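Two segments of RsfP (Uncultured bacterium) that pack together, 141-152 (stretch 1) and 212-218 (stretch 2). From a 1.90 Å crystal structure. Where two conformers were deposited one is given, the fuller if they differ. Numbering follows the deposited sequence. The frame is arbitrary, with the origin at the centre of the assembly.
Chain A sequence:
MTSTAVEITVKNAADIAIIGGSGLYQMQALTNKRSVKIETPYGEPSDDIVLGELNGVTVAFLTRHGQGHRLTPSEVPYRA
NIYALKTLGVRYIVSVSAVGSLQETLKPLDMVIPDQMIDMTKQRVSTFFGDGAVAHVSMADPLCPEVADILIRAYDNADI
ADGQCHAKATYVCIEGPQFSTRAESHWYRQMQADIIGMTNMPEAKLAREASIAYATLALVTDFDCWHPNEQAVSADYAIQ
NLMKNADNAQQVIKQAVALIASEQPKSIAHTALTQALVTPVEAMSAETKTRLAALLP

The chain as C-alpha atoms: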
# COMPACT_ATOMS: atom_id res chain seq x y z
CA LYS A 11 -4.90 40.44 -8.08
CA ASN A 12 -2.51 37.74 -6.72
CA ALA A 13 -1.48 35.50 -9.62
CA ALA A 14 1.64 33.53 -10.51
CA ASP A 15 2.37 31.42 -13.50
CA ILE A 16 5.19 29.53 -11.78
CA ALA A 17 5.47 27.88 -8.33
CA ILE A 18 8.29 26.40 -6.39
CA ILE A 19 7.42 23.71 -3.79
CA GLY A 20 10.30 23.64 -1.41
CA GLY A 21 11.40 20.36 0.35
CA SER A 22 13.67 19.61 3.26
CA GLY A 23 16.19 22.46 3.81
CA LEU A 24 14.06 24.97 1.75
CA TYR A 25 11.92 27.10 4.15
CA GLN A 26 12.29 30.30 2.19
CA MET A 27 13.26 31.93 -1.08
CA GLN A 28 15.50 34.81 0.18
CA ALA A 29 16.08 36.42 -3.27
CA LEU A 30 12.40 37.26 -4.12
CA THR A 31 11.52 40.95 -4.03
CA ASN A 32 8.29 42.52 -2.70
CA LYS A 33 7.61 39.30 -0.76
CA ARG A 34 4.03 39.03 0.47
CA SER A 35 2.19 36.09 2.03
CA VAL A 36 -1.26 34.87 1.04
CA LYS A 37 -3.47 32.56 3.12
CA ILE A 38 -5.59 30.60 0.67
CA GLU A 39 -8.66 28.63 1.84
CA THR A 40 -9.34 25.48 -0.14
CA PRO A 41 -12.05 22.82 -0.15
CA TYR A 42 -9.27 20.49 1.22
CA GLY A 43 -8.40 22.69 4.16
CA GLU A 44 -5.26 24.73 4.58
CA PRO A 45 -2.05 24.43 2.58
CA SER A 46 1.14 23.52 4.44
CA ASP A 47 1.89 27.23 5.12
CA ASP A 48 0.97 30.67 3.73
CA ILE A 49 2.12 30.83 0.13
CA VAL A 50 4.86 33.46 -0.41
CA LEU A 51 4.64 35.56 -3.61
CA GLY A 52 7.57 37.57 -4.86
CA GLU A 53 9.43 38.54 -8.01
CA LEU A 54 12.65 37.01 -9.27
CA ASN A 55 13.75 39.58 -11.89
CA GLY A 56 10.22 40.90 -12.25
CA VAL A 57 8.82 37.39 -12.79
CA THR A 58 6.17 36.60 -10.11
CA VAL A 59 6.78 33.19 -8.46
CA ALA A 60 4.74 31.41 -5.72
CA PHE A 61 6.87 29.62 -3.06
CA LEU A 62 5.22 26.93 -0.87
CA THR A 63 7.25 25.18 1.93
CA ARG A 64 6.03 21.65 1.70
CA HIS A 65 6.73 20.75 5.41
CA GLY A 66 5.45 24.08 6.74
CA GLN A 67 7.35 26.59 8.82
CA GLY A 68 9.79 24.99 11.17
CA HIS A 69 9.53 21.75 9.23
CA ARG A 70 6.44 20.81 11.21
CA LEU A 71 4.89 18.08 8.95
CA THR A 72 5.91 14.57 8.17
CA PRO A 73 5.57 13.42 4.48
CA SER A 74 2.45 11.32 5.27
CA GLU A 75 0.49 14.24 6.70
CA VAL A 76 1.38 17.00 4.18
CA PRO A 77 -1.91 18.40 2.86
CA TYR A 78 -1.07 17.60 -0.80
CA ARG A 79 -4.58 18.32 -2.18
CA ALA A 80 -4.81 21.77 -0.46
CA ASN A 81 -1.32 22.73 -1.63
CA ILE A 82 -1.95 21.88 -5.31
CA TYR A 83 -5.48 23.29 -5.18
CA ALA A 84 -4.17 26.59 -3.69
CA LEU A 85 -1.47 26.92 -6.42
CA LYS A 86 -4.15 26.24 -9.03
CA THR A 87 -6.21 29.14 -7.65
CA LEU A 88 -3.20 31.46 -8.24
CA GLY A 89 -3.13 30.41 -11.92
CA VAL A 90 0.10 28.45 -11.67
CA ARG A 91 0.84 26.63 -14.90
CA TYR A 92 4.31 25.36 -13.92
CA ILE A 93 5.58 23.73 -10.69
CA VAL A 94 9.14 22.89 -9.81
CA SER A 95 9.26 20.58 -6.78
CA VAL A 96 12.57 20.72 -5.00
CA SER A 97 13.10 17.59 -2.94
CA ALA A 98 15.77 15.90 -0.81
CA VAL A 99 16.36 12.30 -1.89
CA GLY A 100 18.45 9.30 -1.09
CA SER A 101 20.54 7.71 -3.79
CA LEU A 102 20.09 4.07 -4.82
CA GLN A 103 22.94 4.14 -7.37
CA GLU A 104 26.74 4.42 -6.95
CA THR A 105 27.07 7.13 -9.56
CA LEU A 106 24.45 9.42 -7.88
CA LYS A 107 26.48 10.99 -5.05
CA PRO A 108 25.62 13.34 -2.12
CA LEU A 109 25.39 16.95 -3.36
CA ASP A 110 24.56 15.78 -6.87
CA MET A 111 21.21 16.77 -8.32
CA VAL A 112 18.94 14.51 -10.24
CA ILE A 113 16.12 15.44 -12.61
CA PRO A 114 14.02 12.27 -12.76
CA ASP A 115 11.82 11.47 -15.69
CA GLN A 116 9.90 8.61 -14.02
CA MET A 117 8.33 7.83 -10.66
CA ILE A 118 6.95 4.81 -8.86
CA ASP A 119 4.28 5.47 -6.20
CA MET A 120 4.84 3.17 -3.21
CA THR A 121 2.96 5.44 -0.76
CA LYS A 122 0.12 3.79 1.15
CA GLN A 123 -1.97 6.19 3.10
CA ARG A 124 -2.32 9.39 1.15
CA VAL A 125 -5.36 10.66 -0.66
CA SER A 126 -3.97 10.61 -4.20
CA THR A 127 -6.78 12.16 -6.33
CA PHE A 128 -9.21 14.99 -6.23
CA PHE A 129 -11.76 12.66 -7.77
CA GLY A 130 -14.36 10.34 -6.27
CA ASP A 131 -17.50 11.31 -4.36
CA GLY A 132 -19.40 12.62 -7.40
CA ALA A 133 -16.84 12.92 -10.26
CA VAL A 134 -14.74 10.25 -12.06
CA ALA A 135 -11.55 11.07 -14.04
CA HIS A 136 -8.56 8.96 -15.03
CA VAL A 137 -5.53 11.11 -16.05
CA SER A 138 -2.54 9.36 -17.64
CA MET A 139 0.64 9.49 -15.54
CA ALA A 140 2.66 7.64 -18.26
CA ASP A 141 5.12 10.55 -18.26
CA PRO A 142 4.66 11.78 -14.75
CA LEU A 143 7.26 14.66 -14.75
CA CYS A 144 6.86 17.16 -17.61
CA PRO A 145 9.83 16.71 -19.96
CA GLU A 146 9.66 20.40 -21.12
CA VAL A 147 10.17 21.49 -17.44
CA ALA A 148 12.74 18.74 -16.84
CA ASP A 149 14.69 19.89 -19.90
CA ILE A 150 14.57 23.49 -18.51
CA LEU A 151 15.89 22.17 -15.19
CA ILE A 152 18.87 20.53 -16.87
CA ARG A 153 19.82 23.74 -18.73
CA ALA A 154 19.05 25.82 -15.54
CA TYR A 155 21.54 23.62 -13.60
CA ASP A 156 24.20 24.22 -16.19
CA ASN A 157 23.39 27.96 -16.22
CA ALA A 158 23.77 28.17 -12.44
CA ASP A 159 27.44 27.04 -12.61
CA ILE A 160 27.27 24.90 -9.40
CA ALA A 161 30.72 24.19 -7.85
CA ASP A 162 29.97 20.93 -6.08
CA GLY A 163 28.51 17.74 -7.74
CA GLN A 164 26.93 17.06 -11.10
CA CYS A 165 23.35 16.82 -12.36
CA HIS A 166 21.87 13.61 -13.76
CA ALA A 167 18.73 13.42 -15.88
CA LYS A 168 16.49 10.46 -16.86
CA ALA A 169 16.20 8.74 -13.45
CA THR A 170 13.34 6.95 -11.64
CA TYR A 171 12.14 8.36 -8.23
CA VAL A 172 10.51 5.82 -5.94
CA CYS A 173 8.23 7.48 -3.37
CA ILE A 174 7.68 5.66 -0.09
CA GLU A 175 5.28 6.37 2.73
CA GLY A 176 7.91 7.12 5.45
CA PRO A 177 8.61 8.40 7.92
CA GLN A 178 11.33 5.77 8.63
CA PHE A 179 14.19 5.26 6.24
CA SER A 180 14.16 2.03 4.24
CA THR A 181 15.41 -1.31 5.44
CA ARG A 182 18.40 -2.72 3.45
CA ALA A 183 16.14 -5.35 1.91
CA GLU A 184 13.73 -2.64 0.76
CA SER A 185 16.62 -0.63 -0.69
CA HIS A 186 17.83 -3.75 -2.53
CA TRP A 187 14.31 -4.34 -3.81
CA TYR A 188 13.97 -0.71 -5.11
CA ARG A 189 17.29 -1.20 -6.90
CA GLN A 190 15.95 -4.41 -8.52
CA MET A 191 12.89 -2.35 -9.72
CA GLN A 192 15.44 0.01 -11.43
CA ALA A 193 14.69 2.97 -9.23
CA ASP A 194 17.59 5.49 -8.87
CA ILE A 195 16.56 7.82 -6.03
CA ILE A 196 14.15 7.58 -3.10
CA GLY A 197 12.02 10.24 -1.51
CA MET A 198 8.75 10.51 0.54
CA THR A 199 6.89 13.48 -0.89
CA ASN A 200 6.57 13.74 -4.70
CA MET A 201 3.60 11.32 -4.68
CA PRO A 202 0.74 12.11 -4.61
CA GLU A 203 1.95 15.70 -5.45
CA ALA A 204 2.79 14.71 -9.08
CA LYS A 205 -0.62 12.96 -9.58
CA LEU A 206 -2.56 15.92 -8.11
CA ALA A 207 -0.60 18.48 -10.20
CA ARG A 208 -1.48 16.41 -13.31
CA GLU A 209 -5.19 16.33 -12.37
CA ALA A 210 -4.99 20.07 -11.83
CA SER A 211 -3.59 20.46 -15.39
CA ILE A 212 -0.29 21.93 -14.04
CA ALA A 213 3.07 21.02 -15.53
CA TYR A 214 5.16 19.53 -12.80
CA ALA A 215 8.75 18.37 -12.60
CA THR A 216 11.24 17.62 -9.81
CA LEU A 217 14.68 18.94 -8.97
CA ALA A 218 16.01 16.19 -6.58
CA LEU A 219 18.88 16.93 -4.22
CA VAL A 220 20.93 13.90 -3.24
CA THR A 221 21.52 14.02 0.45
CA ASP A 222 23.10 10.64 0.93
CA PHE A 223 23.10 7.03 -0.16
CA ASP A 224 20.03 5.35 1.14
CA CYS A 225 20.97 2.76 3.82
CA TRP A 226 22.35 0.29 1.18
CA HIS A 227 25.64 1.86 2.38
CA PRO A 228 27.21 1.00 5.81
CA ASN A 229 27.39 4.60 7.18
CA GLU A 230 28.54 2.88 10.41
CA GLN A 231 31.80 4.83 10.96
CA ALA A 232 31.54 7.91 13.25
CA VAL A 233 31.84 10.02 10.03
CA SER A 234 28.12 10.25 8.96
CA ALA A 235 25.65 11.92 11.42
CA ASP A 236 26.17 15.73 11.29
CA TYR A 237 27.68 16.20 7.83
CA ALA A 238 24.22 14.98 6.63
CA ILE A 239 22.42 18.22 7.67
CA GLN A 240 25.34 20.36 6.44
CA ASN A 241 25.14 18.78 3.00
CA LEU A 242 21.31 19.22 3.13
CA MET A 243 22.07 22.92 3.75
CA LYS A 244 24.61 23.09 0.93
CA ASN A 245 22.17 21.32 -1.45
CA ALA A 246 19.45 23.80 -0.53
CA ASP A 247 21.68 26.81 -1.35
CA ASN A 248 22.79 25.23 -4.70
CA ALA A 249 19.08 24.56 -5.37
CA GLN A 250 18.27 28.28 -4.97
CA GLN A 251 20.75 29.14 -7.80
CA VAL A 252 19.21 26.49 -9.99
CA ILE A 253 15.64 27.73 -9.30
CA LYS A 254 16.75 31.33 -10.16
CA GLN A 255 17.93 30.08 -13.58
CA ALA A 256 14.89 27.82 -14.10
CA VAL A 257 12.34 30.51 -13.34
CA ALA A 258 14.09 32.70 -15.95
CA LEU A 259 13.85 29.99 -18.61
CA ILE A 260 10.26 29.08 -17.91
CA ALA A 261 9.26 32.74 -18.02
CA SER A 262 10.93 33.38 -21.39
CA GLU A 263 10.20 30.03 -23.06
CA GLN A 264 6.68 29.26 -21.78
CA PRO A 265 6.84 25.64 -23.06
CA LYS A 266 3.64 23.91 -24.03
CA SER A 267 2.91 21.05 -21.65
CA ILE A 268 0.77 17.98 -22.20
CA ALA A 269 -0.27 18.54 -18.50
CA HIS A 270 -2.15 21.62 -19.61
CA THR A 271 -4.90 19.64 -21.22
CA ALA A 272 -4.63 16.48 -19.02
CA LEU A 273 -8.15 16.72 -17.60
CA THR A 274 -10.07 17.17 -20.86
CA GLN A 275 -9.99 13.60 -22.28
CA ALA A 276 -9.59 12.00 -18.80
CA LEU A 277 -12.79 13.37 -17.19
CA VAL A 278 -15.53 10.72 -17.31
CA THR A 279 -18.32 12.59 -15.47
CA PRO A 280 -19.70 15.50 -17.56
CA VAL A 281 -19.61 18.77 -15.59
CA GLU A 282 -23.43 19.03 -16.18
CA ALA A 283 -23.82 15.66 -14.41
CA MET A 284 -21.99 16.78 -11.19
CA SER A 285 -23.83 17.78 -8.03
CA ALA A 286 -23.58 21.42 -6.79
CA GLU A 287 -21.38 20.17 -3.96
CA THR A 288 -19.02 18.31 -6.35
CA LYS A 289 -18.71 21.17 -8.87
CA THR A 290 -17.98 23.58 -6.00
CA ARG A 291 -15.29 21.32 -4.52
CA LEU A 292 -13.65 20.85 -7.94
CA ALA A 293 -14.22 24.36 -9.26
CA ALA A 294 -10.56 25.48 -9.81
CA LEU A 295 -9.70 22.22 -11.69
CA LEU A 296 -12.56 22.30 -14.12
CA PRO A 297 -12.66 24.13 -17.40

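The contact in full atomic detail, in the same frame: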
# COMPACT_ATOMS: atom_id res chain seq x y z
N ASP A 141 3.95 9.70 -18.45
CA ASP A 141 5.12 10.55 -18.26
C ASP A 141 4.84 11.48 -17.05
O ASP A 141 4.13 12.52 -17.20
CB ASP A 141 5.49 11.30 -19.58
CG ASP A 141 5.74 10.35 -20.71
OD1 ASP A 141 6.72 9.60 -20.66
OD2 ASP A 141 4.89 10.27 -21.63
N PRO A 142 5.29 11.08 -15.84
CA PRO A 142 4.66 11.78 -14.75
C PRO A 142 5.30 13.15 -14.40
O PRO A 142 4.76 13.80 -13.51
CB PRO A 142 4.86 10.82 -13.54
CG PRO A 142 6.19 10.18 -13.89
CD PRO A 142 6.04 9.87 -15.37
N LEU A 143 6.45 13.46 -15.01
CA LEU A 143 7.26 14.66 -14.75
C LEU A 143 7.47 15.29 -16.12
O LEU A 143 8.00 14.65 -17.01
CB LEU A 143 8.61 14.22 -14.17
CG LEU A 143 8.44 13.51 -12.80
CD1 LEU A 143 9.58 12.64 -12.37
CD2 LEU A 143 7.95 14.50 -11.72
N CYS A 144 6.99 16.50 -16.29
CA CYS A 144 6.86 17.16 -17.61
C CYS A 144 8.23 17.29 -18.21
O CYS A 144 9.09 17.95 -17.64
CB CYS A 144 6.21 18.57 -17.48
SG CYS A 144 6.26 19.67 -18.95
N PRO A 145 8.46 16.65 -19.37
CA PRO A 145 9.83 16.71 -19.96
C PRO A 145 10.26 18.14 -20.39
O PRO A 145 11.45 18.40 -20.43
CB PRO A 145 9.70 15.84 -21.24
CG PRO A 145 8.25 15.57 -21.44
CD PRO A 145 7.53 15.81 -20.14
N GLU A 146 9.32 19.01 -20.75
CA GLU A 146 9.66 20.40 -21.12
C GLU A 146 10.24 21.13 -19.89
O GLU A 146 11.22 21.83 -20.04
CB GLU A 146 8.45 21.15 -21.71
CG GLU A 146 7.82 20.47 -22.91
CD GLU A 146 8.63 20.62 -24.19
OE1 GLU A 146 8.04 20.53 -25.30
OE2 GLU A 146 9.86 20.88 -24.11
N VAL A 147 9.66 20.92 -18.71
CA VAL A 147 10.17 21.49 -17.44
C VAL A 147 11.44 20.79 -17.01
O VAL A 147 12.40 21.45 -16.62
CB VAL A 147 9.13 21.40 -16.28
CG1 VAL A 147 9.61 22.14 -15.06
CG2 VAL A 147 7.78 22.06 -16.67
N ALA A 148 11.50 19.46 -17.12
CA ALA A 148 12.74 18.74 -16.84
C ALA A 148 13.87 19.20 -17.75
O ALA A 148 14.99 19.40 -17.27
CB ALA A 148 12.57 17.20 -16.97
N ASP A 149 13.62 19.37 -19.06
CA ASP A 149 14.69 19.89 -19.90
C ASP A 149 15.17 21.29 -19.45
O ASP A 149 16.38 21.59 -19.57
CB ASP A 149 14.32 19.90 -21.37
CG ASP A 149 15.42 20.51 -22.22
OD1 ASP A 149 16.54 19.90 -22.30
OD2 ASP A 149 15.18 21.64 -22.74
N ILE A 150 14.22 22.16 -19.07
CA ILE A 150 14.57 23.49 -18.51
C ILE A 150 15.45 23.32 -17.25
O ILE A 150 16.46 24.03 -17.10
CB ILE A 150 13.33 24.36 -18.22
CG1 ILE A 150 12.87 25.00 -19.54
CG2 ILE A 150 13.62 25.44 -17.18
CD1 ILE A 150 11.55 25.70 -19.51
N LEU A 151 15.09 22.36 -16.36
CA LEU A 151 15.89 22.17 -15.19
C LEU A 151 17.34 21.80 -15.46
O LEU A 151 18.22 22.25 -14.72
CB LEU A 151 15.26 21.19 -14.17
CG LEU A 151 13.94 21.74 -13.60
CD1 LEU A 151 13.19 20.57 -12.90
CD2 LEU A 151 14.20 22.87 -12.60
N ILE A 152 17.58 20.93 -16.44
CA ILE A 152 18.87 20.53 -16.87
C ILE A 152 19.66 21.75 -17.35
O ILE A 152 20.81 21.89 -16.98
CB ILE A 152 18.78 19.45 -18.02
CG1 ILE A 152 18.21 18.12 -17.49
CG2 ILE A 152 20.14 19.21 -18.60
CD1 ILE A 152 17.64 17.21 -18.61
N ILE A 212 -1.49 21.12 -14.27
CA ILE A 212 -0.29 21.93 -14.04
C ILE A 212 0.95 21.13 -14.37
O ILE A 212 1.08 19.99 -13.92
CB ILE A 212 -0.19 22.37 -12.57
CG1 ILE A 212 -1.40 23.16 -12.11
CG2 ILE A 212 1.12 23.13 -12.30
CD1 ILE A 212 -1.51 23.42 -10.59
N ALA A 213 1.87 21.70 -15.14
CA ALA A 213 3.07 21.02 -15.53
C ALA A 213 3.94 20.95 -14.32
O ALA A 213 4.07 21.90 -13.57
CB ALA A 213 3.76 21.78 -16.69
N TYR A 214 4.53 19.79 -14.08
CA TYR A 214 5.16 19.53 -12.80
C TYR A 214 6.38 18.71 -13.08
O TYR A 214 6.33 17.69 -13.79
CB TYR A 214 4.22 18.75 -11.87
CG TYR A 214 4.80 18.29 -10.52
CD1 TYR A 214 5.62 17.12 -10.45
CD2 TYR A 214 4.47 18.95 -9.35
CE1 TYR A 214 6.17 16.69 -9.25
CE2 TYR A 214 5.00 18.55 -8.12
CZ TYR A 214 5.84 17.40 -8.08
OH TYR A 214 6.30 16.95 -6.84
N ALA A 215 7.52 19.17 -12.54
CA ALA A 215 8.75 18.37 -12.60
C ALA A 215 9.56 18.54 -11.31
O ALA A 215 9.29 19.43 -10.49
CB ALA A 215 9.60 18.65 -13.85
N THR A 216 10.58 17.70 -11.14
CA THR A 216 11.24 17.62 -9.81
C THR A 216 12.74 17.92 -9.99
O THR A 216 13.36 17.42 -10.91
CB THR A 216 11.07 16.19 -9.22
OG1 THR A 216 9.66 16.01 -8.90
CG2 THR A 216 11.87 16.05 -7.90
N LEU A 217 13.24 18.80 -9.14
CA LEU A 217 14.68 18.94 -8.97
C LEU A 217 15.06 18.20 -7.63
O LEU A 217 14.76 18.68 -6.54
CB LEU A 217 15.03 20.44 -8.87
CG LEU A 217 16.49 20.80 -8.55
CD1 LEU A 217 17.36 20.33 -9.70
CD2 LEU A 217 16.67 22.30 -8.34
N ALA A 218 15.68 17.01 -7.75
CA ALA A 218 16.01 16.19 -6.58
C ALA A 218 17.44 16.49 -6.13
O ALA A 218 18.35 16.59 -6.96
CB ALA A 218 15.82 14.72 -6.90

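A single hydrogen bond joins these two stretches, and it sits exactly where the loop turns into a helix. Cys144 N donates to Tyr214 O at 2.8 Å, with a nearly straight N-H...O angle of 168°. The same carbonyl receives a second, softer contact. Leu143 CA lies 3.3 Å from Tyr214 O, with an angle of 139° at the hydrogen, so the strand carbonyl is approached by two neighbouring residues of the loop.

Cys144 also bonds within its own stretch. It occupies the N-cap position of the helix that begins at Pro145. Its SG accepts a weak bond from Val147 N at 3.6 Å; sulfur is a large, poor acceptor, and the length reflects this. Its carbonyl starts the helical pattern, with Ala148 N to Cys144 O at 2.9 Å. One residue therefore ties the strand to the helix start and caps that start. Cys144 was deposited in two conformers, and the description applies to the one given here.

The helix and the strand 213-218 run in broadly the same direction, with 35° between their axes and a closest approach of 7.2 Å. The backbones come nearest before the helix begins, where Leu143 CA and Ala215 CA are 4.5 Å apart. Further along, Leu151 CA and Leu217 CA are 7.1 Å apart.

Beyond the hydrogen bond and the CA-H...O contact, the contact is mostly apolar side-chain packing. Ala215 has more of its area covered by the other stretch than any other residue here, and its CA-to-CB bond points toward stretch 1. The small methyl meets Val147 CG1 at 3.7 Å and Leu151 CD1 at 4.2 Å from Ala215 CB. Val147 and Leu151 are one helical turn apart, so both point toward the strand. The other Val147 methyl, CG2, lies 4.0 Å from Ala213 CB. Cys144 SG is also 4.0 Å from Ala213 CB, so the capping sulfur adds to the apolar packing. Leu151 reaches further along the strand: its CD1 is 3.7 Å from Thr216 O and 4.4 Å from Leu217 CB.

Leu143 packs at the loop end. Its CA-to-CB bond points sideways, but the end of the side chain comes nearer to the strand. Its CD2 lies at the edge of the Tyr214 ring, near the ring plane, 3.7 Å from Tyr214 CD1. The same CD2 is 3.6 Å from Thr216 OG1. That hydroxyl and Tyr214 OH form their hydrogen bonds elsewhere in the structure. All the strand residues in this contact are buried.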